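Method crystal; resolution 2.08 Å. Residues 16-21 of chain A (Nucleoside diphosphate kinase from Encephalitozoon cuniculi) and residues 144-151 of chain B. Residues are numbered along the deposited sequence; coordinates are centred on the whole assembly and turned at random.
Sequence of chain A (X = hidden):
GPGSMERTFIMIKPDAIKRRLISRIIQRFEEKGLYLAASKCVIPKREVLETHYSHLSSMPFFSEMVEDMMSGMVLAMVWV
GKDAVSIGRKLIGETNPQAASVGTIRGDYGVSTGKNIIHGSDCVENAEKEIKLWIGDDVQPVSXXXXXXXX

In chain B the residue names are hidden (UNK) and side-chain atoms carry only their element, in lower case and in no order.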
# COMPACT_ATOMS: atom_id res chain seq x y z
N ALA A 16 -4.90 10.60 -8.34
CA ALA A 16 -3.94 10.80 -7.26
C ALA A 16 -2.81 9.78 -7.37
O ALA A 16 -1.67 10.09 -7.02
CB ALA A 16 -4.64 10.70 -5.88
N ILE A 17 -3.10 8.60 -7.91
CA ILE A 17 -2.04 7.62 -8.20
C ILE A 17 -1.07 8.23 -9.22
O ILE A 17 0.16 8.19 -9.05
CB ILE A 17 -2.62 6.29 -8.81
CG1 ILE A 17 -3.61 5.60 -7.84
CG2 ILE A 17 -1.50 5.35 -9.19
CD1 ILE A 17 -3.00 5.21 -6.52
N LYS A 18 -1.64 8.79 -10.28
CA LYS A 18 -0.87 9.39 -11.38
C LYS A 18 -0.06 10.64 -10.98
O LYS A 18 0.99 10.91 -11.55
CB LYS A 18 -1.79 9.67 -12.57
CG LYS A 18 -2.47 8.34 -13.10
CD LYS A 18 -3.41 8.60 -14.26
CE LYS A 18 -3.93 7.28 -14.91
NZ LYS A 18 -4.92 7.68 -16.01
N ARG A 19 -0.57 11.39 -10.02
CA ARG A 19 0.19 12.49 -9.39
C ARG A 19 1.23 12.03 -8.37
O ARG A 19 1.94 12.87 -7.75
CB ARG A 19 -0.79 13.46 -8.72
CG ARG A 19 -1.75 14.13 -9.76
CD ARG A 19 -2.78 15.01 -9.08
NE ARG A 19 -2.20 16.13 -8.32
CZ ARG A 19 -2.92 16.92 -7.51
NH1 ARG A 19 -4.23 16.70 -7.35
NH2 ARG A 19 -2.35 17.94 -6.87
N ARG A 20 1.30 10.72 -8.14
CA ARG A 20 2.30 10.14 -7.25
C ARG A 20 2.15 10.66 -5.83
O ARG A 20 3.15 11.04 -5.16
CB ARG A 20 3.73 10.36 -7.80
CG ARG A 20 3.98 9.48 -9.09
CD ARG A 20 5.41 9.59 -9.60
NE ARG A 20 5.61 8.78 -10.80
CZ ARG A 20 6.02 7.51 -10.83
NH1 ARG A 20 6.32 6.84 -9.71
NH2 ARG A 20 6.14 6.89 -12.00
N LEU A 21 0.90 10.60 -5.36
CA LEU A 21 0.54 11.01 -4.00
C LEU A 21 0.41 9.86 -3.01
O LEU A 21 -0.02 10.07 -1.86
CB LEU A 21 -0.79 11.81 -4.05
CG LEU A 21 -0.70 13.18 -4.69
CD1 LEU A 21 -2.10 13.78 -4.95
CD2 LEU A 21 0.06 14.13 -3.76
N UNK B 144 1.60 3.19 -17.55
CA UNK B 144 2.84 3.93 -17.33
C UNK B 144 2.56 5.43 -17.51
O UNK B 144 2.99 6.05 -18.50
c UNK B 144 4.24 1.22 -19.45
c UNK B 144 4.47 -0.17 -19.47
c UNK B 144 3.96 3.44 -18.27
c UNK B 144 4.18 1.93 -18.26
c UNK B 144 4.60 -0.16 -17.07
c UNK B 144 4.64 -0.86 -18.27
c UNK B 144 4.37 1.23 -17.07
N UNK B 145 1.85 6.01 -16.55
CA UNK B 145 1.16 7.29 -16.75
C UNK B 145 2.06 8.50 -17.07
O UNK B 145 1.62 9.40 -17.78
c UNK B 145 1.42 6.14 -12.19
c UNK B 145 2.26 7.17 -11.68
c UNK B 145 0.26 7.61 -15.54
c UNK B 145 1.78 8.48 -13.68
c UNK B 145 0.79 6.31 -13.43
c UNK B 145 0.97 7.46 -14.19
c UNK B 145 2.43 8.33 -12.42
N UNK B 146 3.30 8.50 -16.57
CA UNK B 146 4.22 9.60 -16.81
C UNK B 146 5.51 9.10 -17.47
O UNK B 146 6.56 9.71 -17.33
c UNK B 146 4.48 10.40 -15.50
o UNK B 146 5.24 10.08 -13.26
c UNK B 146 5.03 9.54 -14.36
o UNK B 146 5.29 8.32 -14.55
N UNK B 147 5.42 7.98 -18.22
CA UNK B 147 6.59 7.34 -18.83
C UNK B 147 7.48 8.31 -19.61
O UNK B 147 8.71 8.27 -19.50
c UNK B 147 6.87 4.51 -21.54
c UNK B 147 6.16 6.17 -19.74
n UNK B 147 7.88 2.69 -22.97
c UNK B 147 8.08 4.05 -22.36
c UNK B 147 7.32 5.40 -20.38
N UNK B 148 6.86 9.18 -20.39
CA UNK B 148 7.62 10.09 -21.27
C UNK B 148 8.46 11.11 -20.50
O UNK B 148 9.40 11.66 -21.05
c UNK B 148 4.70 9.68 -23.23
c UNK B 148 6.17 10.04 -23.41
o UNK B 148 3.96 9.63 -24.25
o UNK B 148 4.30 9.44 -22.06
c UNK B 148 6.71 10.86 -22.25
N UNK B 149 8.13 11.35 -19.22
CA UNK B 149 8.91 12.29 -18.39
C UNK B 149 10.09 11.63 -17.62
O UNK B 149 10.92 12.33 -17.02
c UNK B 149 6.84 13.73 -18.03
c UNK B 149 5.61 14.07 -17.39
c UNK B 149 8.00 13.02 -17.40
c UNK B 149 4.80 14.75 -18.35
c UNK B 149 5.10 13.89 -16.08
c UNK B 149 6.74 14.18 -19.34
n UNK B 149 5.51 14.79 -19.53
c UNK B 149 3.05 15.04 -16.78
c UNK B 149 3.52 15.23 -18.06
c UNK B 149 3.83 14.37 -15.79
N UNK B 150 10.14 10.30 -17.64
CA UNK B 150 11.09 9.55 -16.82
C UNK B 150 12.01 8.66 -17.66
O UNK B 150 13.24 8.69 -17.46
c UNK B 150 9.60 9.55 -14.79
c UNK B 150 8.62 8.82 -13.90
c UNK B 150 11.32 7.76 -15.08
c UNK B 150 10.34 8.67 -15.81
N UNK B 151 11.42 7.92 -18.61
CA UNK B 151 12.14 6.86 -19.33
C UNK B 151 12.60 7.32 -20.72
O UNK B 151 12.28 8.41 -21.22
OXT UNK B 151 13.33 6.58 -21.37
c UNK B 151 10.97 4.99 -18.02
c UNK B 151 9.46 4.91 -16.08
c UNK B 151 9.80 5.39 -17.37
c UNK B 151 10.30 4.02 -15.42
o UNK B 151 9.94 3.55 -14.14
c UNK B 151 11.48 3.59 -16.07
c UNK B 151 11.32 5.53 -19.39
c UNK B 151 11.80 4.07 -17.35
O HOH W 1 3.27 12.28 -12.26

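Position 144 of chain B carries seven side-chain carbons, one leading into a six-membered ring with no heteroatom. Its CA-to-CB bond points away from chain A and the ring makes no contact with that stretch. This is Phe B144. Nothing on this stretch of chain A calls for the ring; what the residue contributes is backbone, its O accepting a hydrogen bond from N of position 147 (3.1 Å) and so closing a type I turn.

Position 145 has the same makeup, one carbon and then a ring of six carbons, but here the bond from CA to CB points toward chain A. The ring lies against the last turn of the helix that ends at Lys A18, near Ile A17, Lys A18 and Arg A20. It is Phe B145. CA of Lys A18 sits 3.6 Å from the centroid of the Phe B145 ring, only 11° off the ring normal, a CH-pi contact over the face. A flat hydrocarbon ring suits this place because it can lie close against backbone: CE1 of Phe B145 comes within 3.1 Å of O of Lys A18. Ile A17 adds a looser apolar contact, its CG2 to CE2 of Phe B145 at 4.3 Å.

Position 146 shows two carbons, the second bearing two oxygens, a short carboxylate. The two oxygens meet NE and NH2 of Arg A20 near the plane of its guanidinium. This is Asp B146. NE of Arg A20 donates to OD2 of Asp B146 at 2.8 Å, and NH2 of Arg A20 donates to OD1 of Asp B146 at 3.0 Å, each N-H...O angle being 174°. This paired, nearly linear geometry is what a carboxylate offers an arginine, with charge attraction added to two hydrogen bonds.

Position 147 has four carbons in a row ending in nitrogen. The side chain is exposed and its CA-to-CB bond points away from chain A, a comfortable setting for a long charged side chain: Lys B147. Position 148, with three carbons, the third carrying two oxygens, is exposed and out of reach of the chain A stretch. It is Glu B148, whose carboxylate can stay in solvent.

At position 149 one carbon leads to fused five- and six-membered rings containing eight carbons and one nitrogen. The CA-to-CB bond points toward chain A, yet the side chain makes no contact with that stretch. This can only be Trp B149, and nothing on the stretch calls for its large ring system.

Position 150 has four carbons, forked at the first, with one arm two carbons long, whose end lies near the Arg A20 guanidinium: Ile B150. Its CD1 reaches NH2 of Arg A20 at 3.7 Å, a van der Waals contact beside the salt bridge, and the longer arm suits the place by providing that reach. Position 151 has a ring of six carbons bearing one oxygen, reached through one carbon, and a terminal OXT; its side chain makes no close contact with the stretch of chain A. It is Tyr B151, whose OH is hydrogen-bonded elsewhere in the structure.

The contact therefore rests on neighbouring residues of the turn. Phe B145 covers the end of the helix and one face of the Arg A20 guanidinium, while Asp B146 takes that group at its edge. A water joins the two chains as well, donating to O of Lys A18 (2.8 Å) and to OD2 of Asp B146 (3.1 Å).

Chain B, residues 144-151: FFDKEWIY
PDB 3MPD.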